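Local coordinates for protein rhamnonate dehydratase (Gibberella zeae PH-1, PDB 3FXG) that probably dehydrates rhamnonate as a magnesium-dependent lyase of the enolase superfamily, at residues A[67-72]-A[133-138]; A[78-83]-A[362-367]; A[186-191]-A[225-230]; A[201-206]-A[233-238]; A[310-315]-A[320-325]. All coordinates share one frame; numbering follows the deposited sequence.

Interaction 1 (A[67-72]-A[133-138]); sequences FLVEIE and ISVIDL
Val135 carries most of this contact, wedging both of its methyl groups against alternate side chains of the strand. CG2 meets Phe67 CZ at 3.5 Å, reaching the ring obliquely, while CG1 touches Val69 CG2 at 3.7 Å. Phe67 and Val135 approach from opposite directions, and this is possible because Phe67 holds CG between its backbone N and carbonyl carbon (chi1 77°), which swings the ring in toward the helix. Farther along, Ile71 CD1 rests 3.6 Å from the backbone oxygen Ile136 O and, more loosely, 4.2 Å from Ile136 CG2. No hydrogen bond joins the two segments, so the contact is apolar packing. It belongs to the N-terminal capping domain of the mandelate racemase type, where the antiparallel sheet lays one face on helix 128-148; here the short axes run 8.3 Å apart at a crossing angle of -41°. The strand is positioned by its sheet neighbours: Val69 and Ile71 are backbone-paired with Ala81 and Gly79, and Leu68 with Phe17. On the side turned from the helix, Glu70 and Glu72 both form salt bridges with Arg15. Helix 86-101 packs beside the contact, its Ala89 and Cys90 touching Phe67 and its Leu101 touching Ile136.

Interaction 2 (A[78-83]-A[362-367]); sequences VGFATG and DLFIDE
Phe80 and Phe364 slide past each other in opposite directions, meeting through one ring carbon each: CE1 of Phe80 lies 3.7 Å from CE1 of Phe364. Each ring meets the other obliquely. A second side chain addresses the same ring differently, for Thr82 brings its methyl CG2 to the edge of Phe364, close to the ring plane and 4.1 Å from CE2. Thr82 and Leu363 reach toward each other tip to tip, with Leu363 CD2 3.9 Å from Thr82 CB. Within the loop, Leu363 CG also sits 3.8 Å above the plane of the Phe364 ring, over its centre, so Leu363 covers one face of the ring. The rotation of Thr82 (chi1 -174°, OG1 anti to N) leaves CG2 between the backbone N and the carbonyl carbon, facing the Phe364 edge, while the hydroxyl is hydrogen-bonded to Phe67 O and Gly26 N. Phe80 has a cation-pi partner in Lys146. The contact joins the strand that is outermost, within this chain, in the capping domain's sheet to a loop of the barrel domain between strands 344-347 and 374-376. Ile19 of strand 11-19 touches both Thr82 and Leu363, and helix 128-148 packs on the other side of the strand at Ala81.

Interaction 3 (A[186-191]-A[225-230]); sequences VPLPFC and MSLNVS
Leu188 sets CG anti to its backbone N (chi1 -171°), whereas Leu227 sets CG anti to its carbonyl carbon (chi1 -44°); these two choices bring the branched ends of the leucines together. The side chains cross obliquely, and a single methyl of Leu188 does the touching: its CD2 lies 3.8 Å from Leu227 CD2 and 4.0 Å from Leu227 CD1, so that it faces the fork of the other residue. Leu227 CD2 also passes 4.5 Å from the backbone oxygen Phe190 O, a peripheral approach. No hydrogen bond crosses between the segments, and the summed buried surface is 143 Å², evidence of a small apolar seam. Leu235 of helix 229-238 touches both leucines and extends the seam toward the outer layer. Two polar side chains fix the course of 225-230: Ser226 OG is hydrogen-bonded to Cys223 O and Ser43 OG, and Asn228, the N-cap of helix 229-238, accepts from Tyr231 N. Leu188 is also backbone-paired with Asp222, a magnesium ligand. Joined here are the loops that follow two adjacent parallel strands, 184-187 and 219-222, at the C-terminal mouth of the modified TIM barrel, the end where enolase-superfamily enzymes hold their metal.

Interaction 4 (A[201-206]-A[233-238]); sequences KNVEFL and IELVKA
Val203 and Ala238 make the closest contact of this helix pair, with Val203 CG2 3.8 Å from Ala238 CB. This tight spot lies toward the solvent side, since both residues are partly exposed. The buried side is packed at longer range: Leu235 CD1 stands 4.2 Å from the same Val203 methyl, CG2, and 4.0 Å from Asn202 CB, so the leucine tip spans two consecutive residues of the facing helix. Leu235 reaches that far because its CG stands anti to the backbone N (chi1 176°), extending the branch toward 201-206. On the barrel side Trp247 of strand 246-248 touches Leu235 and Leu206. Asn202 turns only its CB to the leucine; ND2 is hydrogen-bonded to Phe190 O and Tyr231 OH. At the outer surface Ala238 also touches Leu199, one turn before Val203 on helix 195-213, and Lys237 makes a weak hydrogen bond to Thr268 of a neighbouring subunit. No hydrogen bond links the two segments, which bury 177 Å² between them. The short axes are 10.2 Å apart and cross at -40°, consistent with neighbouring outer helices of a TIM barrel, here following strands 184-187 and 219-222 in successive beta-alpha units.

Interaction 5 (A[310-315]-A[320-325]); sequences KVAALA and VPVVPH
Ala315 tucks its CB between the backbone of Val320 and the side chain of Val322, at 3.3 Å from Val320 O and 3.8 Å from Val322 CG2. With CG1 of Val322 anti to the backbone N (chi1 178°), CG2 is left beside that N and faces the helix, where it also reaches the turn before, lying 3.9 Å from Ala312 CA. Consistent with the small alanine side chains, the methyl reaches the helix backbone itself. The short return of the chain is tied by one backbone bond, from Val320 N to Ala315 O, 2.9 Å long and nearly straight at 165°. Asn340 ND2 adds a second tie, donating to both Ala312 O and Val320 O, and its side chain touches Ala315 and Val322. The contact thus closes the turn by which helix 305-316 hands over to the extended segment 320-325, which pairs with strand 294-295: Pro321 and Val323 are both backbone-paired to Ile295. Phe334 of helix 329-335 covers Ala312 and Val322, Phe283 of helix 279-287 touches Val311, and Ala313 of a neighbouring subunit packs on Ala313.

In the fold
Interactions 1 and 2 are built on neighbouring strands of the capping-domain sheet, with centres 11 Å apart; interaction 2 ties that sheet to the barrel domain. Interactions 3 and 4 lie on the opposite side of the chain's centre, share helix 229-238 and have centres 10 Å apart, and both reach the same neighbouring subunit. Interaction 1 and interaction 4 are the farthest apart, about 41 Å between centres. Interaction 5 lies between these groups, its centre about 22 Å from that of interaction 1 and 24 Å from that of interaction 3. The magnesium ion, held by Asp222, Glu248 and Glu275, is about 11 Å from the Leu188 side chain and 13 Å from that of Val322, so interactions 3 and 5 lie near the metal site, and neither contains a metal ligand.

Interaction 1 (A[67-72]-A[133-138])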
# COMPACT_ATOMS: atom_id res chain seq x y z
N PHE A 67 -34.59 -29.99 8.30
CA PHE A 67 -34.98 -30.91 7.23
C PHE A 67 -33.95 -32.04 7.16
O PHE A 67 -32.85 -31.93 7.71
CB PHE A 67 -35.12 -30.18 5.88
CG PHE A 67 -33.82 -29.85 5.19
CD1 PHE A 67 -33.46 -30.50 4.01
CD2 PHE A 67 -32.99 -28.84 5.67
CE1 PHE A 67 -32.29 -30.15 3.32
CE2 PHE A 67 -31.82 -28.48 4.99
CZ PHE A 67 -31.47 -29.14 3.81
N LEU A 68 -34.34 -33.13 6.51
CA LEU A 68 -33.47 -34.29 6.37
C LEU A 68 -33.40 -34.72 4.92
O LEU A 68 -34.40 -34.71 4.20
CB LEU A 68 -34.00 -35.46 7.21
CG LEU A 68 -33.25 -36.79 7.09
CD1 LEU A 68 -32.06 -36.78 8.03
CD2 LEU A 68 -34.17 -37.95 7.44
N VAL A 69 -32.21 -35.11 4.49
CA VAL A 69 -32.01 -35.57 3.13
C VAL A 69 -31.52 -37.01 3.14
O VAL A 69 -30.63 -37.36 3.93
CB VAL A 69 -30.98 -34.70 2.38
CG1 VAL A 69 -30.61 -35.34 1.05
CG2 VAL A 69 -31.54 -33.30 2.16
N GLU A 70 -32.11 -37.85 2.30
CA GLU A 70 -31.68 -39.24 2.19
C GLU A 70 -31.26 -39.49 0.75
O GLU A 70 -31.97 -39.11 -0.18
CB GLU A 70 -32.82 -40.21 2.54
CG GLU A 70 -33.36 -40.11 3.96
CD GLU A 70 -34.32 -41.26 4.29
OE1 GLU A 70 -35.20 -41.55 3.45
OE2 GLU A 70 -34.20 -41.86 5.37
N ILE A 71 -30.09 -40.10 0.57
CA ILE A 71 -29.61 -40.41 -0.76
C ILE A 71 -29.41 -41.92 -0.81
O ILE A 71 -28.60 -42.47 -0.06
CB ILE A 71 -28.29 -39.69 -1.07
CG1 ILE A 71 -28.50 -38.17 -1.01
CG2 ILE A 71 -27.78 -40.10 -2.46
CD1 ILE A 71 -27.23 -37.36 -1.20
N GLU A 72 -30.17 -42.59 -1.67
CA GLU A 72 -30.08 -44.04 -1.78
C GLU A 72 -29.29 -44.46 -3.01
O GLU A 72 -29.53 -43.97 -4.11
CB GLU A 72 -31.48 -44.66 -1.84
CG GLU A 72 -31.48 -46.18 -1.76
CD GLU A 72 -32.87 -46.76 -1.72
OE1 GLU A 72 -33.71 -46.23 -0.96
OE2 GLU A 72 -33.13 -47.75 -2.43
N ILE A 133 -27.20 -27.20 -0.32
CA ILE A 133 -26.10 -27.92 -0.92
C ILE A 133 -25.27 -28.61 0.16
O ILE A 133 -24.82 -29.74 -0.03
CB ILE A 133 -25.19 -26.98 -1.74
CG1 ILE A 133 -25.98 -26.40 -2.92
CG2 ILE A 133 -23.96 -27.73 -2.23
CD1 ILE A 133 -25.22 -25.36 -3.73
N SER A 134 -25.08 -27.94 1.29
CA SER A 134 -24.29 -28.50 2.39
C SER A 134 -24.85 -29.82 2.90
O SER A 134 -24.11 -30.78 3.11
CB SER A 134 -24.21 -27.50 3.55
OG SER A 134 -23.62 -26.28 3.15
N VAL A 135 -26.16 -29.86 3.12
CA VAL A 135 -26.79 -31.07 3.63
C VAL A 135 -26.73 -32.21 2.62
O VAL A 135 -26.56 -33.37 2.99
CB VAL A 135 -28.26 -30.79 4.03
CG1 VAL A 135 -28.92 -32.07 4.53
CG2 VAL A 135 -28.30 -29.73 5.12
N ILE A 136 -26.86 -31.88 1.34
CA ILE A 136 -26.80 -32.90 0.30
C ILE A 136 -25.39 -33.49 0.27
O ILE A 136 -25.21 -34.71 0.17
CB ILE A 136 -27.14 -32.31 -1.09
CG1 ILE A 136 -28.62 -31.94 -1.14
CG2 ILE A 136 -26.78 -33.30 -2.19
CD1 ILE A 136 -29.03 -31.19 -2.40
N ASP A 137 -24.39 -32.62 0.37
CA ASP A 137 -22.99 -33.05 0.36
C ASP A 137 -22.71 -33.96 1.55
O ASP A 137 -22.06 -34.98 1.40
CB ASP A 137 -22.06 -31.84 0.41
CG ASP A 137 -20.59 -32.22 0.32
OD1 ASP A 137 -20.16 -32.68 -0.76
OD2 ASP A 137 -19.87 -32.07 1.32
N LEU A 138 -23.21 -33.57 2.73
CA LEU A 138 -23.00 -34.37 3.93
C LEU A 138 -23.67 -35.74 3.78
O LEU A 138 -23.13 -36.75 4.23
CB LEU A 138 -23.55 -33.64 5.16
CG LEU A 138 -22.75 -32.40 5.60
CD1 LEU A 138 -23.48 -31.65 6.70
CD2 LEU A 138 -21.37 -32.84 6.09

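Interaction 2 (A[78-83]-A[362-367])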
# COMPACT_ATOMS: atom_id res chain seq x y z
N VAL A 78 -28.09 -46.33 2.04
CA VAL A 78 -28.65 -45.00 2.17
C VAL A 78 -27.82 -44.09 3.07
O VAL A 78 -27.52 -44.43 4.22
CB VAL A 78 -30.10 -45.04 2.74
CG1 VAL A 78 -30.65 -43.62 2.87
CG2 VAL A 78 -31.00 -45.88 1.83
N GLY A 79 -27.45 -42.94 2.53
CA GLY A 79 -26.70 -41.98 3.31
C GLY A 79 -27.65 -40.84 3.60
O GLY A 79 -28.53 -40.56 2.79
N PHE A 80 -27.50 -40.19 4.74
CA PHE A 80 -28.38 -39.08 5.07
C PHE A 80 -27.70 -38.02 5.94
O PHE A 80 -26.63 -38.25 6.50
CB PHE A 80 -29.66 -39.60 5.75
CG PHE A 80 -29.40 -40.45 6.96
CD1 PHE A 80 -28.96 -39.89 8.15
CD2 PHE A 80 -29.62 -41.83 6.91
CE1 PHE A 80 -28.73 -40.68 9.28
CE2 PHE A 80 -29.39 -42.63 8.03
CZ PHE A 80 -28.94 -42.05 9.22
N ALA A 81 -28.34 -36.87 6.04
CA ALA A 81 -27.83 -35.77 6.84
C ALA A 81 -28.96 -34.80 7.13
O ALA A 81 -29.95 -34.75 6.41
CB ALA A 81 -26.71 -35.05 6.10
N THR A 82 -28.82 -34.02 8.20
CA THR A 82 -29.84 -33.06 8.58
C THR A 82 -29.24 -31.66 8.63
O THR A 82 -28.02 -31.49 8.68
CB THR A 82 -30.44 -33.41 9.97
OG1 THR A 82 -31.54 -32.54 10.25
CG2 THR A 82 -29.39 -33.27 11.06
N GLY A 83 -30.11 -30.66 8.61
CA GLY A 83 -29.67 -29.28 8.66
C GLY A 83 -30.87 -28.36 8.81
O GLY A 83 -32.00 -28.83 8.86
N ASP A 362 -33.84 -35.73 19.56
CA ASP A 362 -34.22 -37.14 19.46
C ASP A 362 -34.30 -37.69 18.04
O ASP A 362 -34.86 -38.76 17.81
CB ASP A 362 -35.55 -37.37 20.18
CG ASP A 362 -36.72 -36.71 19.48
OD1 ASP A 362 -36.50 -35.80 18.65
OD2 ASP A 362 -37.88 -37.09 19.78
N LEU A 363 -33.74 -36.96 17.07
CA LEU A 363 -33.76 -37.42 15.69
C LEU A 363 -32.92 -38.69 15.55
O LEU A 363 -33.28 -39.60 14.81
CB LEU A 363 -33.20 -36.33 14.76
CG LEU A 363 -33.10 -36.69 13.27
CD1 LEU A 363 -34.47 -37.05 12.73
CD2 LEU A 363 -32.52 -35.51 12.50
N PHE A 364 -31.81 -38.74 16.27
CA PHE A 364 -30.92 -39.89 16.24
C PHE A 364 -30.88 -40.55 17.62
O PHE A 364 -31.21 -39.92 18.62
CB PHE A 364 -29.51 -39.45 15.83
CG PHE A 364 -29.47 -38.70 14.53
CD1 PHE A 364 -29.83 -39.32 13.34
CD2 PHE A 364 -29.11 -37.35 14.50
CE1 PHE A 364 -29.83 -38.63 12.14
CE2 PHE A 364 -29.11 -36.64 13.30
CZ PHE A 364 -29.47 -37.28 12.12
N ILE A 365 -30.46 -41.81 17.67
CA ILE A 365 -30.41 -42.53 18.94
C ILE A 365 -29.00 -42.73 19.50
O ILE A 365 -28.85 -43.12 20.66
CB ILE A 365 -31.05 -43.93 18.81
CG1 ILE A 365 -30.24 -44.78 17.83
CG2 ILE A 365 -32.48 -43.82 18.33
CD1 ILE A 365 -30.82 -46.17 17.58
N ASP A 366 -27.99 -42.45 18.69
CA ASP A 366 -26.61 -42.65 19.12
C ASP A 366 -25.63 -41.52 18.86
O ASP A 366 -24.46 -41.76 18.53
CB ASP A 366 -26.07 -43.93 18.47
CG ASP A 366 -26.30 -43.95 16.97
OD1 ASP A 366 -26.72 -42.91 16.42
OD2 ASP A 366 -26.06 -45.01 16.35
N GLU A 367 -26.08 -40.28 18.99
CA GLU A 367 -25.19 -39.15 18.77
C GLU A 367 -24.12 -39.13 19.86
O GLU A 367 -24.44 -39.19 21.05
CB GLU A 367 -25.98 -37.84 18.80
CG GLU A 367 -25.20 -36.61 18.37
CD GLU A 367 -25.95 -35.31 18.63
OE1 GLU A 367 -27.12 -35.19 18.20
OE2 GLU A 367 -25.37 -34.41 19.26

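Interaction 3 (A[186-191]-A[225-230])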
# COMPACT_ATOMS: atom_id res chain seq x y z
N VAL A 186 -19.67 -17.39 26.53
CA VAL A 186 -20.95 -16.83 26.92
C VAL A 186 -21.50 -15.83 25.90
O VAL A 186 -20.74 -15.18 25.17
CB VAL A 186 -20.85 -16.14 28.30
CG1 VAL A 186 -20.42 -17.15 29.36
CG2 VAL A 186 -19.84 -15.00 28.25
N PRO A 187 -22.83 -15.70 25.82
CA PRO A 187 -23.43 -14.76 24.87
C PRO A 187 -23.52 -13.35 25.46
O PRO A 187 -23.97 -13.17 26.60
CB PRO A 187 -24.79 -15.37 24.59
CG PRO A 187 -25.15 -15.99 25.92
CD PRO A 187 -23.84 -16.60 26.39
N LEU A 188 -23.07 -12.35 24.69
CA LEU A 188 -23.11 -10.96 25.12
C LEU A 188 -24.59 -10.57 25.19
O LEU A 188 -25.32 -10.73 24.21
CB LEU A 188 -22.39 -10.07 24.11
CG LEU A 188 -22.17 -8.62 24.54
CD1 LEU A 188 -21.08 -8.56 25.60
CD2 LEU A 188 -21.77 -7.79 23.33
N PRO A 189 -25.04 -10.05 26.34
CA PRO A 189 -26.44 -9.66 26.54
C PRO A 189 -27.00 -8.40 25.88
O PRO A 189 -28.14 -8.40 25.43
CB PRO A 189 -26.56 -9.60 28.06
CG PRO A 189 -25.21 -9.11 28.47
CD PRO A 189 -24.28 -9.92 27.60
N PHE A 190 -26.21 -7.33 25.79
CA PHE A 190 -26.75 -6.09 25.22
C PHE A 190 -26.03 -5.54 23.99
O PHE A 190 -24.82 -5.65 23.86
CB PHE A 190 -26.80 -5.04 26.33
CG PHE A 190 -27.43 -5.55 27.59
CD1 PHE A 190 -28.81 -5.79 27.65
CD2 PHE A 190 -26.65 -5.88 28.70
CE1 PHE A 190 -29.39 -6.36 28.78
CE2 PHE A 190 -27.23 -6.45 29.83
CZ PHE A 190 -28.60 -6.69 29.87
N CYS A 191 -26.82 -4.95 23.09
CA CYS A 191 -26.31 -4.40 21.84
C CYS A 191 -25.91 -2.92 21.99
O CYS A 191 -26.22 -2.28 22.99
CB CYS A 191 -27.36 -4.54 20.73
SG CYS A 191 -28.74 -3.38 20.85
N MSE A 225 -22.90 -11.42 15.60
CA MSE A 225 -22.89 -10.36 14.57
C MSE A 225 -23.71 -9.11 14.92
O MSE A 225 -24.24 -8.43 14.03
CB MSE A 225 -23.36 -10.95 13.22
CG MSE A 225 -24.77 -11.56 13.20
SE MSE A 225 -25.21 -12.65 11.61
CE MSE A 225 -26.54 -13.79 12.43
N SER A 226 -23.74 -8.76 16.20
CA SER A 226 -24.55 -7.63 16.64
C SER A 226 -23.90 -6.29 16.96
O SER A 226 -24.61 -5.32 17.24
CB SER A 226 -25.35 -8.05 17.88
OG SER A 226 -24.48 -8.18 19.00
N LEU A 227 -22.57 -6.21 16.93
CA LEU A 227 -21.93 -4.94 17.27
C LEU A 227 -21.44 -4.18 16.05
O LEU A 227 -21.86 -4.44 14.92
CB LEU A 227 -20.75 -5.19 18.23
CG LEU A 227 -21.03 -6.16 19.38
CD1 LEU A 227 -19.78 -6.28 20.25
CD2 LEU A 227 -22.22 -5.68 20.20
N ASN A 228 -20.56 -3.21 16.29
CA ASN A 228 -19.98 -2.42 15.22
C ASN A 228 -18.54 -2.12 15.64
O ASN A 228 -18.17 -2.39 16.79
CB ASN A 228 -20.78 -1.13 14.98
CG ASN A 228 -20.83 -0.24 16.20
OD1 ASN A 228 -19.79 0.19 16.71
ND2 ASN A 228 -22.03 0.04 16.68
N VAL A 229 -17.75 -1.56 14.74
CA VAL A 229 -16.35 -1.29 15.05
C VAL A 229 -16.08 -0.46 16.29
O VAL A 229 -15.32 -0.88 17.17
CB VAL A 229 -15.63 -0.64 13.84
CG1 VAL A 229 -14.21 -0.24 14.22
CG2 VAL A 229 -15.59 -1.62 12.68
N SER A 230 -16.69 0.72 16.38
CA SER A 230 -16.48 1.59 17.54
C SER A 230 -16.91 0.95 18.85
O SER A 230 -16.17 1.01 19.84
CB SER A 230 -17.23 2.92 17.36
OG SER A 230 -16.69 3.67 16.30

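Interaction 4 (A[201-206]-A[233-238])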
# COMPACT_ATOMS: atom_id res chain seq x y z
N LYS A 201 -23.41 -2.68 31.64
CA LYS A 201 -24.07 -3.94 31.99
C LYS A 201 -23.34 -5.12 31.36
O LYS A 201 -23.21 -6.18 31.98
CB LYS A 201 -25.53 -3.90 31.54
CG LYS A 201 -26.37 -2.92 32.37
CD LYS A 201 -27.69 -2.56 31.70
CE LYS A 201 -28.66 -3.72 31.67
NZ LYS A 201 -29.94 -3.32 31.02
N ASN A 202 -22.87 -4.96 30.13
CA ASN A 202 -22.13 -6.02 29.46
C ASN A 202 -20.85 -6.32 30.24
O ASN A 202 -20.50 -7.47 30.46
CB ASN A 202 -21.75 -5.62 28.03
CG ASN A 202 -22.85 -5.92 27.03
OD1 ASN A 202 -23.61 -6.88 27.19
ND2 ASN A 202 -22.94 -5.11 25.98
N VAL A 203 -20.16 -5.26 30.65
CA VAL A 203 -18.92 -5.41 31.40
C VAL A 203 -19.16 -6.13 32.72
O VAL A 203 -18.43 -7.05 33.08
CB VAL A 203 -18.26 -4.04 31.68
CG1 VAL A 203 -17.03 -4.22 32.56
CG2 VAL A 203 -17.88 -3.37 30.37
N GLU A 204 -20.20 -5.71 33.44
CA GLU A 204 -20.55 -6.31 34.72
C GLU A 204 -20.89 -7.78 34.55
O GLU A 204 -20.54 -8.62 35.38
CB GLU A 204 -21.73 -5.57 35.35
CG GLU A 204 -22.25 -6.17 36.65
CD GLU A 204 -21.15 -6.47 37.65
OE1 GLU A 204 -20.14 -5.73 37.69
OE2 GLU A 204 -21.29 -7.46 38.41
N PHE A 205 -21.58 -8.09 33.45
CA PHE A 205 -21.98 -9.45 33.12
C PHE A 205 -20.76 -10.36 32.99
O PHE A 205 -20.71 -11.45 33.56
CB PHE A 205 -22.76 -9.44 31.80
CG PHE A 205 -23.08 -10.80 31.26
CD1 PHE A 205 -24.11 -11.56 31.82
CD2 PHE A 205 -22.38 -11.32 30.18
CE1 PHE A 205 -24.44 -12.81 31.30
CE2 PHE A 205 -22.70 -12.57 29.65
CZ PHE A 205 -23.73 -13.32 30.20
N LEU A 206 -19.78 -9.89 32.22
CA LEU A 206 -18.56 -10.65 31.99
C LEU A 206 -17.71 -10.72 33.26
O LEU A 206 -17.07 -11.74 33.53
CB LEU A 206 -17.76 -10.02 30.84
CG LEU A 206 -18.45 -10.06 29.48
CD1 LEU A 206 -17.59 -9.35 28.43
CD2 LEU A 206 -18.71 -11.51 29.07
N ILE A 233 -14.54 -1.87 19.89
CA ILE A 233 -13.30 -1.32 20.41
C ILE A 233 -13.45 -0.80 21.84
O ILE A 233 -12.59 -1.03 22.68
CB ILE A 233 -12.77 -0.19 19.48
CG1 ILE A 233 -12.23 -0.81 18.19
CG2 ILE A 233 -11.68 0.62 20.17
CD1 ILE A 233 -11.73 0.20 17.16
N GLU A 234 -14.56 -0.12 22.12
CA GLU A 234 -14.77 0.40 23.47
C GLU A 234 -15.06 -0.70 24.48
O GLU A 234 -14.57 -0.66 25.61
CB GLU A 234 -15.90 1.44 23.49
CG GLU A 234 -16.24 1.91 24.91
CD GLU A 234 -17.12 3.14 24.94
OE1 GLU A 234 -18.03 3.27 24.09
OE2 GLU A 234 -16.92 3.99 25.84
N LEU A 235 -15.85 -1.69 24.08
CA LEU A 235 -16.20 -2.81 24.96
C LEU A 235 -14.96 -3.63 25.32
O LEU A 235 -14.74 -3.96 26.48
CB LEU A 235 -17.24 -3.71 24.28
CG LEU A 235 -17.65 -4.99 25.03
CD1 LEU A 235 -18.27 -4.63 26.38
CD2 LEU A 235 -18.65 -5.76 24.18
N VAL A 236 -14.16 -3.96 24.31
CA VAL A 236 -12.96 -4.73 24.56
C VAL A 236 -12.03 -3.96 25.50
O VAL A 236 -11.47 -4.53 26.44
CB VAL A 236 -12.24 -5.07 23.23
CG1 VAL A 236 -10.85 -5.65 23.51
CG2 VAL A 236 -13.07 -6.09 22.46
N LYS A 237 -11.89 -2.66 25.27
CA LYS A 237 -11.03 -1.84 26.12
C LYS A 237 -11.54 -1.88 27.56
O LYS A 237 -10.75 -2.02 28.50
CB LYS A 237 -11.01 -0.39 25.63
CG LYS A 237 -10.03 0.48 26.41
CD LYS A 237 -10.03 1.93 25.92
CE LYS A 237 -8.99 2.75 26.68
NZ LYS A 237 -8.97 4.18 26.26
N ALA A 238 -12.85 -1.77 27.73
CA ALA A 238 -13.46 -1.78 29.06
C ALA A 238 -13.33 -3.12 29.78
O ALA A 238 -13.47 -3.17 31.00
CB ALA A 238 -14.92 -1.39 28.96

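Interaction 5 (A[310-315]-A[320-325])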
# COMPACT_ATOMS: atom_id res chain seq x y z
N LYS A 310 -11.60 -27.63 1.55
CA LYS A 310 -10.85 -26.65 0.77
C LYS A 310 -10.63 -25.36 1.57
O LYS A 310 -9.59 -24.72 1.45
CB LYS A 310 -11.57 -26.34 -0.54
CG LYS A 310 -11.64 -27.54 -1.49
CD LYS A 310 -12.21 -27.15 -2.84
CE LYS A 310 -12.20 -28.35 -3.80
NZ LYS A 310 -13.07 -29.45 -3.31
N VAL A 311 -11.62 -24.99 2.37
CA VAL A 311 -11.51 -23.80 3.20
C VAL A 311 -10.40 -24.02 4.23
O VAL A 311 -9.58 -23.14 4.47
CB VAL A 311 -12.84 -23.50 3.91
CG1 VAL A 311 -12.63 -22.51 5.05
CG2 VAL A 311 -13.85 -22.95 2.91
N ALA A 312 -10.38 -25.21 4.84
CA ALA A 312 -9.38 -25.51 5.85
C ALA A 312 -7.97 -25.54 5.27
O ALA A 312 -7.02 -25.11 5.92
CB ALA A 312 -9.70 -26.86 6.52
N ALA A 313 -7.85 -26.05 4.04
CA ALA A 313 -6.54 -26.12 3.39
C ALA A 313 -5.96 -24.73 3.14
O ALA A 313 -4.75 -24.53 3.30
CB ALA A 313 -6.67 -26.88 2.07
N LEU A 314 -6.80 -23.79 2.75
CA LEU A 314 -6.34 -22.42 2.51
C LEU A 314 -5.89 -21.82 3.84
O LEU A 314 -4.82 -21.22 3.92
CB LEU A 314 -7.47 -21.57 1.91
CG LEU A 314 -7.15 -20.11 1.61
CD1 LEU A 314 -8.12 -19.58 0.56
CD2 LEU A 314 -7.22 -19.27 2.88
N ALA A 315 -6.70 -22.00 4.88
CA ALA A 315 -6.35 -21.48 6.20
C ALA A 315 -5.05 -22.12 6.69
O ALA A 315 -4.23 -21.46 7.34
CB ALA A 315 -7.48 -21.77 7.18
N VAL A 320 -3.85 -20.67 10.08
CA VAL A 320 -5.01 -20.10 10.73
C VAL A 320 -5.90 -21.27 11.13
O VAL A 320 -6.32 -22.05 10.28
CB VAL A 320 -5.81 -19.17 9.79
CG1 VAL A 320 -7.14 -18.79 10.44
CG2 VAL A 320 -5.01 -17.90 9.50
N PRO A 321 -6.17 -21.43 12.44
CA PRO A 321 -7.01 -22.54 12.86
C PRO A 321 -8.46 -22.42 12.41
O PRO A 321 -9.00 -21.31 12.29
CB PRO A 321 -6.87 -22.54 14.38
CG PRO A 321 -6.64 -21.09 14.69
CD PRO A 321 -5.67 -20.67 13.60
N VAL A 322 -9.08 -23.57 12.16
CA VAL A 322 -10.48 -23.64 11.76
C VAL A 322 -11.20 -24.40 12.87
O VAL A 322 -10.88 -25.55 13.14
CB VAL A 322 -10.65 -24.42 10.43
CG1 VAL A 322 -12.13 -24.49 10.07
CG2 VAL A 322 -9.88 -23.73 9.31
N VAL A 323 -12.15 -23.73 13.52
CA VAL A 323 -12.93 -24.34 14.59
C VAL A 323 -14.39 -24.10 14.19
O VAL A 323 -14.96 -23.07 14.53
CB VAL A 323 -12.65 -23.68 15.95
CG1 VAL A 323 -13.49 -24.34 17.04
CG2 VAL A 323 -11.16 -23.78 16.28
N PRO A 324 -14.99 -25.05 13.46
CA PRO A 324 -16.38 -24.91 13.02
C PRO A 324 -17.40 -24.66 14.12
O PRO A 324 -17.18 -24.97 15.29
CB PRO A 324 -16.63 -26.22 12.26
CG PRO A 324 -15.66 -27.17 12.86
CD PRO A 324 -14.43 -26.34 13.04
N HIS A 325 -18.52 -24.07 13.72
CA HIS A 325 -19.61 -23.74 14.63
C HIS A 325 -20.48 -24.95 14.91
O HIS A 325 -21.14 -25.46 14.01
CB HIS A 325 -20.44 -22.60 14.01
CG HIS A 325 -21.76 -22.38 14.69
ND1 HIS A 325 -22.87 -23.17 14.43
CD2 HIS A 325 -22.15 -21.47 15.61
CE1 HIS A 325 -23.88 -22.74 15.17
NE2 HIS A 325 -23.47 -21.72 15.89